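Local structure of probable aminotransferase (Pseudomonas aeruginosa, 5YKR) at residues 356-367 with 379-388; 23-34 with 51-60. The protein belongs to the class-III family of pyridoxal-phosphate-dependent aminotransferases and carries its pyridoxal phosphate cofactor covalently attached as an internal aldimine. All coordinates share one frame; numbering follows the deposited sequence.

Contact 1 of 2, residues 356-367 with 379-388; sequences FQLAAQLEAGVR and VTRIGARVEY
Val379, Arg381 and Glu363 bury the most surface where helix 356-367 lies on the hairpin 379-388. Arg381 leaves its strand toward the helix and bends at chi3 (72°), which lays the guanidinium beside the helix backbone with the Ala360 methyl over one of its faces. Arg381 NE then donates to Glu363 OE1 at 2.9 Å, arriving 38° out of the carboxylate plane, although the oxygen lies in the guanidinium plane. Arg381 NH1 turns back to Gly383 O at 2.9 Å, which fixes the rotation of the group. Glu363 is long enough to serve two arginines: its OE2 takes NH2 of Arg367, one helical turn on, at 2.8 Å, and the three residues form a salt-bridge network. Arg367 NH2 also reaches Val379 O at 3.0 Å, from above the carbonyl plane. Two waters also join Glu363 to Arg381.

The scaffold is an alpha/beta layer: the two antiparallel strands, joined by a type II' turn from Ile382 to Arg385, run nearly along the helix axis, and helix 439-456 packs beside Leu362. Next to the charged network the packing residues are small or branched. Val379 sets CB against Val366 CG1 at 3.9 Å, while its CG1 lies over the Arg367 guanidinium. Val386 puts CG1 on Leu362 CD2 at 3.7 Å and CG2 against Ala359, whose short side chain lets the backbones draw close. Gly383, second in the turn, takes a positive phi (62°) that comes easily to glycine, and its bare CA leaves room for Phe356 CE1 at 3.4 Å.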
loop_
_atom_site.group_PDB
_atom_site.type_symbol
_atom_site.label_atom_id
_atom_site.label_comp_id
_atom_site.label_asym_id
_atom_site.label_seq_id
_atom_site.Cartn_x
_atom_site.Cartn_y
_atom_site.Cartn_z
ATOM N N PHE A 356 19.930 -17.142 13.875
ATOM C CA PHE A 356 21.367 -16.748 13.794
ATOM C C PHE A 356 22.277 -17.983 13.686
ATOM O O PHE A 356 23.241 -17.993 12.929
ATOM C CB PHE A 356 21.815 -15.986 15.033
ATOM C CG PHE A 356 21.189 -14.660 15.259
ATOM C CD1 PHE A 356 20.566 -13.953 14.250
ATOM C CD2 PHE A 356 21.238 -14.108 16.528
ATOM C CE1 PHE A 356 20.028 -12.708 14.473
ATOM C CE2 PHE A 356 20.671 -12.868 16.797
ATOM C CZ PHE A 356 20.074 -12.161 15.740
ATOM N N GLN A 357 21.967 -19.023 14.457
ATOM C CA GLN A 357 22.789 -20.228 14.394
ATOM C C GLN A 357 22.791 -20.822 12.966
ATOM O O GLN A 357 23.838 -21.200 12.408
ATOM C CB GLN A 357 22.275 -21.268 15.413
ATOM C CG GLN A 357 22.951 -22.624 15.352
ATOM C CD GLN A 357 22.262 -23.627 16.247
ATOM O OE1 GLN A 357 21.582 -24.561 15.779
ATOM N NE2 GLN A 357 22.443 -23.460 17.535
ATOM N N LEU A 358 21.597 -20.918 12.387
ATOM C CA LEU A 358 21.466 -21.523 11.059
ATOM C C LEU A 358 22.079 -20.612 9.984
ATOM O O LEU A 358 22.717 -21.101 9.047
ATOM C CB LEU A 358 20.015 -21.919 10.748
ATOM C CG LEU A 358 19.441 -23.199 11.367
ATOM C CD1 LEU A 358 20.137 -24.404 10.772
ATOM C CD2 LEU A 358 19.669 -23.256 12.853
ATOM N N ALA A 359 21.886 -19.293 10.133
ATOM C CA ALA A 359 22.483 -18.342 9.187
ATOM C C ALA A 359 24.012 -18.360 9.257
ATOM O O ALA A 359 24.686 -18.285 8.230
ATOM C CB ALA A 359 21.902 -16.962 9.391
ATOM N N ALA A 360 24.563 -18.473 10.462
ATOM C CA ALA A 360 26.012 -18.574 10.612
ATOM C C ALA A 360 26.548 -19.808 9.963
ATOM O O ALA A 360 27.596 -19.760 9.333
ATOM C CB ALA A 360 26.382 -18.543 12.069
ATOM N N GLN A 361 25.818 -20.922 10.077
ATOM C CA GLN A 361 26.211 -22.173 9.431
ATOM C C GLN A 361 26.232 -21.972 7.899
ATOM O O GLN A 361 27.133 -22.397 7.206
ATOM C CB GLN A 361 25.252 -23.305 9.846
ATOM C CG GLN A 361 25.474 -24.692 9.189
ATOM C CD GLN A 361 24.271 -25.651 9.339
ATOM O OE1 GLN A 361 23.366 -25.390 10.140
ATOM N NE2 GLN A 361 24.263 -26.756 8.564
ATOM N N LEU A 362 25.195 -21.318 7.374
ATOM C CA LEU A 362 25.063 -21.111 5.937
ATOM C C LEU A 362 26.206 -20.209 5.432
ATOM O O LEU A 362 26.851 -20.521 4.414
ATOM C CB LEU A 362 23.658 -20.530 5.625
ATOM C CG LEU A 362 23.281 -20.484 4.138
ATOM C CD1 LEU A 362 21.757 -20.620 3.986
ATOM C CD2 LEU A 362 23.798 -19.222 3.475
ATOM N N GLU A 363 26.462 -19.125 6.168
ATOM C CA GLU A 363 27.544 -18.193 5.860
ATOM C C GLU A 363 28.903 -18.918 5.835
ATOM O O GLU A 363 29.669 -18.776 4.896
ATOM C CB GLU A 363 27.588 -17.088 6.914
ATOM C CG GLU A 363 28.757 -16.112 6.751
ATOM C CD GLU A 363 28.995 -15.265 7.996
ATOM O OE1 GLU A 363 28.403 -15.543 9.074
ATOM O OE2 GLU A 363 29.761 -14.294 7.873
ATOM N N ALA A 364 29.178 -19.692 6.864
ATOM C CA ALA A 364 30.459 -20.416 6.960
ATOM C C ALA A 364 30.638 -21.367 5.776
ATOM O O ALA A 364 31.747 -21.470 5.223
ATOM C CB ALA A 364 30.536 -21.143 8.289
ATOM N N GLY A 365 29.568 -22.057 5.384
ATOM C CA GLY A 365 29.617 -22.945 4.230
ATOM C C GLY A 365 29.910 -22.209 2.911
ATOM O O GLY A 365 30.755 -22.624 2.141
ATOM N N VAL A 366 29.194 -21.111 2.675
ATOM C CA VAL A 366 29.465 -20.308 1.488
ATOM C C VAL A 366 30.934 -19.864 1.489
ATOM O O VAL A 366 31.650 -19.961 0.487
ATOM C CB VAL A 366 28.501 -19.126 1.377
ATOM C CG1 VAL A 366 28.882 -18.213 0.219
ATOM C CG2 VAL A 366 27.076 -19.610 1.133
ATOM N N ARG A 367 31.378 -19.342 2.612
ATOM C CA ARG A 367 32.742 -18.807 2.678
ATOM C C ARG A 367 33.776 -19.892 2.380
ATOM O O ARG A 367 34.724 -19.646 1.633
ATOM C CB ARG A 367 33.041 -18.122 4.019
ATOM C CG ARG A 367 34.342 -17.331 3.936
ATOM C CD ARG A 367 34.560 -16.442 5.138
ATOM N NE ARG A 367 33.606 -15.324 5.186
ATOM C CZ ARG A 367 32.696 -15.136 6.137
ATOM N NH1 ARG A 367 32.614 -15.961 7.168
ATOM N NH2 ARG A 367 31.865 -14.128 6.037
ATOM N N VAL A 379 31.301 -13.163 1.106
ATOM C CA VAL A 379 30.005 -13.313 1.731
ATOM C C VAL A 379 29.937 -12.536 3.024
ATOM O O VAL A 379 30.909 -12.455 3.775
ATOM C CB VAL A 379 29.638 -14.822 1.922
ATOM C CG1 VAL A 379 30.546 -15.571 2.930
ATOM C CG2 VAL A 379 28.194 -15.008 2.348
ATOM N N THR A 380 28.726 -11.986 3.272
ATOM C CA THR A 380 28.420 -11.166 4.445
ATOM C C THR A 380 27.142 -11.657 5.123
ATOM O O THR A 380 26.245 -12.129 4.457
ATOM C CB THR A 380 28.252 -9.694 4.023
ATOM O OG1 THR A 380 29.478 -9.259 3.410
ATOM C CG2 THR A 380 27.945 -8.780 5.185
ATOM N N ARG A 381 27.065 -11.529 6.452
ATOM C CA ARG A 381 25.860 -11.901 7.215
ATOM C C ARG A 381 25.468 -10.749 8.141
ATOM O O ARG A 381 26.313 -10.107 8.787
ATOM C CB ARG A 381 26.104 -13.179 8.026
ATOM C CG ARG A 381 24.903 -13.574 8.895
ATOM C CD ARG A 381 25.065 -14.930 9.527
ATOM N NE ARG A 381 26.060 -14.905 10.593
ATOM C CZ ARG A 381 25.809 -14.614 11.858
ATOM N NH1 ARG A 381 24.566 -14.286 12.265
ATOM N NH2 ARG A 381 26.807 -14.667 12.744
ATOM N N ILE A 382 24.163 -10.471 8.184
ATOM C CA ILE A 382 23.563 -9.605 9.190
ATOM C C ILE A 382 22.461 -10.410 9.858
ATOM O O ILE A 382 21.354 -10.569 9.326
ATOM C CB ILE A 382 23.050 -8.253 8.648
ATOM C CG1 ILE A 382 22.332 -8.360 7.344
ATOM C CG2 ILE A 382 24.215 -7.326 8.551
ATOM C CD1 ILE A 382 21.503 -7.113 7.093
ATOM N N GLY A 383 22.810 -10.991 11.010
ATOM C CA GLY A 383 21.850 -11.805 11.727
ATOM C C GLY A 383 21.392 -13.018 10.936
ATOM O O GLY A 383 22.193 -13.892 10.632
ATOM N N ALA A 384 20.106 -13.053 10.602
ATOM C CA ALA A 384 19.480 -14.142 9.875
ATOM C C ALA A 384 19.667 -14.105 8.367
ATOM O O ALA A 384 19.219 -15.037 7.669
ATOM C CB ALA A 384 18.003 -14.177 10.187
ATOM N N ARG A 385 20.288 -13.033 7.829
ATOM C CA ARG A 385 20.311 -12.793 6.396
ATOM C C ARG A 385 21.757 -12.853 5.888
ATOM O O ARG A 385 22.622 -12.196 6.463
ATOM C CB ARG A 385 19.690 -11.394 6.132
ATOM C CG ARG A 385 19.433 -11.030 4.695
ATOM C CD ARG A 385 18.949 -9.593 4.597
ATOM N NE ARG A 385 18.536 -9.338 3.222
ATOM C CZ ARG A 385 17.292 -9.575 2.731
ATOM N NH1 ARG A 385 16.312 -10.012 3.510
ATOM N NH2 ARG A 385 17.079 -9.449 1.445
ATOM N N VAL A 386 22.000 -13.664 4.842
ATOM C CA VAL A 386 23.361 -13.921 4.336
ATOM C C VAL A 386 23.398 -13.629 2.828
ATOM O O VAL A 386 22.525 -14.107 2.092
ATOM C CB VAL A 386 23.721 -15.418 4.540
ATOM C CG1 VAL A 386 25.101 -15.776 3.992
ATOM C CG2 VAL A 386 23.642 -15.767 6.036
ATOM N N GLU A 387 24.406 -12.865 2.370
ATOM C CA GLU A 387 24.482 -12.571 0.924
ATOM C C GLU A 387 25.923 -12.503 0.477
ATOM O O GLU A 387 26.751 -11.900 1.152
ATOM C CB GLU A 387 23.760 -11.245 0.634
ATOM C CG GLU A 387 23.737 -10.831 -0.833
ATOM C CD GLU A 387 22.554 -9.949 -1.212
ATOM O OE1 GLU A 387 21.876 -9.431 -0.277
ATOM O OE2 GLU A 387 22.342 -9.729 -2.448
ATOM N N TYR A 388 26.157 -13.037 -0.721
ATOM C CA TYR A 388 27.457 -12.915 -1.353
ATOM C C TYR A 388 27.422 -11.913 -2.547
ATOM O O TYR A 388 26.340 -11.539 -3.065
ATOM C CB TYR A 388 28.032 -14.258 -1.754
ATOM C CG TYR A 388 27.106 -15.156 -2.514
ATOM C CD1 TYR A 388 27.066 -15.135 -3.930
ATOM C CD2 TYR A 388 26.284 -16.061 -1.854
ATOM C CE1 TYR A 388 26.197 -15.952 -4.621
ATOM C CE2 TYR A 388 25.442 -16.910 -2.560
ATOM C CZ TYR A 388 25.439 -16.872 -3.934
ATOM O OH TYR A 388 24.620 -17.656 -4.681
HETATM O O HOH W 1 29.487 -11.424 7.939
HETATM O O HOH W 2 29.261 -15.915 12.125
HETATM O O HOH W 3 33.833 -13.883 2.492
#

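Contact 2 of 2, residues 23-34 with 51-60; sequences FDELHPRSAQAY and QQWPGNCPLL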
loop_
_atom_site.group_PDB
_atom_site.type_symbol
_atom_site.label_atom_id
_atom_site.label_comp_id
_atom_site.label_asym_id
_atom_site.label_seq_id
_atom_site.Cartn_x
_atom_site.Cartn_y
_atom_site.Cartn_z
ATOM N N PHE A 23 14.204 -27.078 -16.269
ATOM C CA PHE A 23 13.114 -26.385 -15.592
ATOM C C PHE A 23 11.764 -26.696 -16.312
ATOM O O PHE A 23 10.734 -26.964 -15.672
ATOM C CB PHE A 23 13.371 -24.888 -15.545
ATOM C CG PHE A 23 12.228 -24.128 -14.983
ATOM C CD1 PHE A 23 11.153 -23.765 -15.790
ATOM C CD2 PHE A 23 12.182 -23.844 -13.631
ATOM C CE1 PHE A 23 10.070 -23.099 -15.253
ATOM C CE2 PHE A 23 11.084 -23.185 -13.083
ATOM C CZ PHE A 23 10.020 -22.811 -13.905
ATOM N N ASP A 24 11.792 -26.642 -17.635
ATOM C CA ASP A 24 10.593 -26.950 -18.429
ATOM C C ASP A 24 10.119 -28.394 -18.181
ATOM O O ASP A 24 8.915 -28.644 -18.009
ATOM C CB ASP A 24 10.873 -26.780 -19.924
ATOM C CG ASP A 24 11.247 -25.354 -20.328
ATOM O OD1 ASP A 24 10.881 -24.411 -19.609
ATOM O OD2 ASP A 24 11.877 -25.194 -21.438
ATOM N N GLU A 25 11.062 -29.326 -18.152
ATOM C CA GLU A 25 10.742 -30.740 -17.968
ATOM C C GLU A 25 10.159 -31.026 -16.592
ATOM O O GLU A 25 9.239 -31.801 -16.485
ATOM C CB GLU A 25 11.962 -31.632 -18.166
ATOM C CG GLU A 25 12.536 -31.685 -19.557
ATOM C CD GLU A 25 13.933 -32.326 -19.583
ATOM O OE1 GLU A 25 14.360 -33.003 -18.575
ATOM O OE2 GLU A 25 14.619 -32.130 -20.623
ATOM N N LEU A 26 10.699 -30.381 -15.566
ATOM C CA LEU A 26 10.285 -30.623 -14.180
ATOM C C LEU A 26 9.012 -29.913 -13.788
ATOM O O LEU A 26 8.356 -30.354 -12.841
ATOM C CB LEU A 26 11.396 -30.140 -13.223
ATOM C CG LEU A 26 12.649 -31.014 -13.124
ATOM C CD1 LEU A 26 13.711 -30.294 -12.306
ATOM C CD2 LEU A 26 12.349 -32.371 -12.491
ATOM N N HIS A 27 8.668 -28.807 -14.465
ATOM C CA HIS A 27 7.524 -27.985 -14.010
ATOM C C HIS A 27 6.458 -27.758 -15.094
ATOM O O HIS A 27 6.042 -26.618 -15.323
ATOM C CB HIS A 27 8.042 -26.662 -13.429
ATOM C CG HIS A 27 9.220 -26.811 -12.511
ATOM N ND1 HIS A 27 10.536 -26.720 -12.950
ATOM C CD2 HIS A 27 9.284 -27.078 -11.177
ATOM C CE1 HIS A 27 11.341 -26.895 -11.916
ATOM N NE2 HIS A 27 10.616 -27.125 -10.832
ATOM N N PRO A 28 5.934 -28.835 -15.704
ATOM C CA PRO A 28 5.029 -28.600 -16.841
ATOM C C PRO A 28 3.691 -27.939 -16.487
ATOM O O PRO A 28 3.167 -27.166 -17.267
ATOM C CB PRO A 28 4.837 -30.012 -17.437
ATOM C CG PRO A 28 5.076 -30.945 -16.280
ATOM C CD PRO A 28 6.194 -30.262 -15.507
ATOM N N ARG A 29 3.143 -28.250 -15.332
ATOM C CA ARG A 29 1.889 -27.647 -14.938
ATOM C C ARG A 29 2.057 -26.148 -14.634
ATOM O O ARG A 29 1.189 -25.372 -14.991
ATOM C CB ARG A 29 1.258 -28.382 -13.763
ATOM C CG ARG A 29 0.876 -29.805 -14.082
ATOM C CD ARG A 29 0.394 -30.550 -12.865
ATOM N NE ARG A 29 -0.844 -30.007 -12.339
ATOM C CZ ARG A 29 -1.524 -30.550 -11.332
ATOM N NH1 ARG A 29 -1.110 -31.682 -10.737
ATOM N NH2 ARG A 29 -2.654 -29.980 -10.936
ATOM N N SER A 30 3.165 -25.729 -14.037
ATOM C CA SER A 30 3.409 -24.279 -13.888
ATOM C C SER A 30 3.549 -23.607 -15.243
ATOM O O SER A 30 3.031 -22.506 -15.424
ATOM C CB SER A 30 4.616 -23.998 -12.968
ATOM O OG SER A 30 4.218 -24.176 -11.630
ATOM N N ALA A 31 4.192 -24.290 -16.200
ATOM C CA ALA A 31 4.332 -23.731 -17.558
ATOM C C ALA A 31 2.988 -23.596 -18.262
ATOM O O ALA A 31 2.721 -22.609 -18.925
ATOM C CB ALA A 31 5.313 -24.550 -18.383
ATOM N N GLN A 32 2.133 -24.588 -18.103
ATOM C CA GLN A 32 0.781 -24.530 -18.646
ATOM C C GLN A 32 0.004 -23.388 -18.008
ATOM O O GLN A 32 -0.711 -22.622 -18.689
ATOM C CB GLN A 32 0.095 -25.886 -18.430
ATOM C CG GLN A 32 -1.382 -26.023 -18.774
ATOM C CD GLN A 32 -1.900 -27.457 -18.470
ATOM O OE1 GLN A 32 -1.436 -28.151 -17.518
ATOM N NE2 GLN A 32 -2.854 -27.921 -19.283
ATOM N N ALA A 33 0.137 -23.267 -16.692
ATOM C CA ALA A 33 -0.509 -22.164 -15.984
ATOM C C ALA A 33 -0.029 -20.809 -16.502
ATOM O O ALA A 33 -0.803 -19.876 -16.606
ATOM C CB ALA A 33 -0.289 -22.278 -14.486
ATOM N N TYR A 34 1.260 -20.680 -16.798
ATOM C CA TYR A 34 1.805 -19.423 -17.324
ATOM C C TYR A 34 1.165 -19.052 -18.653
ATOM O O TYR A 34 0.818 -17.896 -18.860
ATOM C CB TYR A 34 3.322 -19.510 -17.471
ATOM C CG TYR A 34 3.996 -18.214 -17.782
ATOM C CD1 TYR A 34 3.892 -17.130 -16.936
ATOM C CD2 TYR A 34 4.753 -18.063 -18.951
ATOM C CE1 TYR A 34 4.533 -15.929 -17.233
ATOM C CE2 TYR A 34 5.407 -16.880 -19.239
ATOM C CZ TYR A 34 5.285 -15.807 -18.385
ATOM O OH TYR A 34 5.926 -14.634 -18.717
ATOM N N GLN A 51 7.694 -12.406 -12.797
ATOM C CA GLN A 51 8.279 -12.855 -14.064
ATOM C C GLN A 51 9.825 -13.006 -13.991
ATOM O O GLN A 51 10.448 -13.570 -14.880
ATOM C CB GLN A 51 7.860 -11.876 -15.176
ATOM C CG GLN A 51 7.653 -12.432 -16.516
ATOM C CD GLN A 51 7.243 -11.335 -17.497
ATOM O OE1 GLN A 51 7.772 -10.211 -17.481
ATOM N NE2 GLN A 51 6.343 -11.697 -18.393
ATOM N N GLN A 52 10.427 -12.514 -12.910
ATOM C CA GLN A 52 11.858 -12.396 -12.801
ATOM C C GLN A 52 12.511 -13.526 -12.024
ATOM O O GLN A 52 13.736 -13.502 -11.844
ATOM C CB GLN A 52 12.280 -11.017 -12.196
ATOM C CG GLN A 52 11.698 -9.905 -13.039
ATOM C CD GLN A 52 12.067 -8.525 -12.612
ATOM O OE1 GLN A 52 13.070 -8.315 -11.968
ATOM N NE2 GLN A 52 11.221 -7.551 -13.016
ATOM N N TRP A 53 11.735 -14.519 -11.597
ATOM C CA TRP A 53 12.340 -15.781 -11.197
ATOM C C TRP A 53 13.105 -16.358 -12.398
ATOM O O TRP A 53 12.767 -16.139 -13.524
ATOM C CB TRP A 53 11.276 -16.726 -10.683
ATOM C CG TRP A 53 10.703 -16.375 -9.325
ATOM C CD1 TRP A 53 9.629 -15.555 -9.081
ATOM C CD2 TRP A 53 11.100 -16.874 -8.056
ATOM N NE1 TRP A 53 9.384 -15.468 -7.740
ATOM C CE2 TRP A 53 10.253 -16.287 -7.088
ATOM C CE3 TRP A 53 12.085 -17.787 -7.626
ATOM C CZ2 TRP A 53 10.350 -16.591 -5.744
ATOM C CZ3 TRP A 53 12.193 -18.057 -6.271
ATOM C CH2 TRP A 53 11.325 -17.476 -5.361
ATOM N N PRO A 54 14.138 -17.172 -12.152
ATOM C CA PRO A 54 14.880 -17.701 -13.285
ATOM C C PRO A 54 14.034 -18.931 -13.789
ATOM O O PRO A 54 13.187 -19.473 -13.081
ATOM C CB PRO A 54 16.166 -18.085 -12.645
ATOM C CG PRO A 54 15.767 -18.564 -11.299
ATOM C CD PRO A 54 14.704 -17.585 -10.867
ATOM N N GLY A 55 14.234 -19.365 -14.946
ATOM C CA GLY A 55 13.260 -20.308 -15.444
ATOM C C GLY A 55 12.289 -19.570 -16.304
ATOM O O GLY A 55 12.154 -18.342 -16.267
ATOM N N ASN A 56 11.572 -20.333 -17.069
ATOM C CA ASN A 56 10.774 -19.741 -18.104
ATOM C C ASN A 56 9.403 -19.272 -17.640
ATOM O O ASN A 56 8.744 -18.525 -18.353
ATOM C CB ASN A 56 10.732 -20.699 -19.269
ATOM C CG ASN A 56 12.070 -20.781 -20.003
ATOM O OD1 ASN A 56 12.691 -19.752 -20.311
ATOM N ND2 ASN A 56 12.513 -21.996 -20.297
ATOM N N CYS A 57 9.037 -19.596 -16.414
ATOM C CA CYS A 57 7.831 -19.026 -15.794
ATOM C C CYS A 57 7.960 -19.097 -14.286
ATOM O O CYS A 57 8.744 -19.899 -13.768
ATOM C CB CYS A 57 6.580 -19.825 -16.209
ATOM S SG CYS A 57 6.632 -21.586 -15.749
ATOM N N PRO A 58 7.176 -18.264 -13.547
ATOM C CA PRO A 58 7.132 -18.442 -12.111
ATOM C C PRO A 58 6.446 -19.762 -11.741
ATOM O O PRO A 58 5.493 -20.207 -12.404
ATOM C CB PRO A 58 6.282 -17.271 -11.611
ATOM C CG PRO A 58 5.518 -16.838 -12.771
ATOM C CD PRO A 58 6.348 -17.114 -13.977
ATOM N N LEU A 59 6.945 -20.383 -10.675
ATOM C CA LEU A 59 6.235 -21.546 -10.110
ATOM C C LEU A 59 4.869 -21.125 -9.548
ATOM O O LEU A 59 4.774 -20.096 -8.907
ATOM C CB LEU A 59 7.064 -22.152 -9.001
ATOM C CG LEU A 59 8.479 -22.648 -9.295
ATOM C CD1 LEU A 59 9.150 -23.002 -7.981
ATOM C CD2 LEU A 59 8.420 -23.809 -10.264
ATOM N N LEU A 60 3.860 -21.989 -9.741
ATOM C CA LEU A 60 2.604 -21.861 -8.985
ATOM C C LEU A 60 2.714 -22.728 -7.724
ATOM O O LEU A 60 3.059 -23.912 -7.775
ATOM C CB LEU A 60 1.344 -22.224 -9.758
ATOM C CG LEU A 60 0.653 -21.059 -10.487
ATOM C CD1 LEU A 60 1.563 -20.670 -11.658
ATOM C CD2 LEU A 60 -0.726 -21.419 -10.968
HETATM O O HOH W 4 14.262 -23.573 -22.271
HETATM O O HOH W 5 3.463 -19.729 -14.175
#
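The N-terminal helical arm is fastened here to the loop that leads into the first beta strand, with Phe23, Tyr34 and Cys57 burying the most surface. Phe23 sends its ring toward the loop, CG anti to the backbone N (chi1 174°), and Gly55 CA sits over the centre of one face in a CH-pi contact, 4.0 Å from the centroid. Gly55, at a positive phi of 98°, has no side chain, which lets its CA come squarely over the ring. Over the opposite face, off its centre, sits His27 ND1, which donates to Phe23 O at 2.7 Å on a lone pair in the carbonyl plane. Cys57 SG meets the edge of the Phe23 ring, a sulfur-aromatic contact, and also packs on the backbone of Ala31.

His27 lies at the break between two helices, the first residue to leave the one and at the N-cap position of the other, and Leu59 CD2 lies over its imidazole, 3.5 Å from His27 CD2. In the first turn of that second helix, Ser30 OG accepts Leu60 N at 2.9 Å, almost straight at 178°, so a small hydroxyl satisfies a loop amide in a buried place. Tyr34 lays a face on Cys57 CB, 3.4 Å from CG of the ring, and its OH accepts Gln51 NE2 at 3.0 Å; Gln51 also bonds to Phe314 and His313 of the second subunit. Beside Phe23, Asn56 ND2 donates to Asp24 OD1 at 3.0 Å on the syn side of the carboxylate, and a water bridges the same pair through OD2.

In the fold
From the N terminus, contact 2 comes first: helices 9-26 and 28-37 lead out, and the chain returns after 16 intervening residues to lay segment 51-60 against them just before strand 61-65, close to the second subunit. The large sheet of seven strands follows, and only then does contact 1 close a shorter loop of 11 residues, folding the hairpin 378-389 back along helix 349-372. The two contacts are in series, neither nested nor crossed. The centres of contact 1 and contact 2 lie about 29 Å apart, and the nearest atoms of contact 1 and contact 2 about 11 Å. Contact 2 joins the N-terminal arm to the surroundings of the four-stranded sheet, whereas contact 1 joins a helix to the three-stranded sheet.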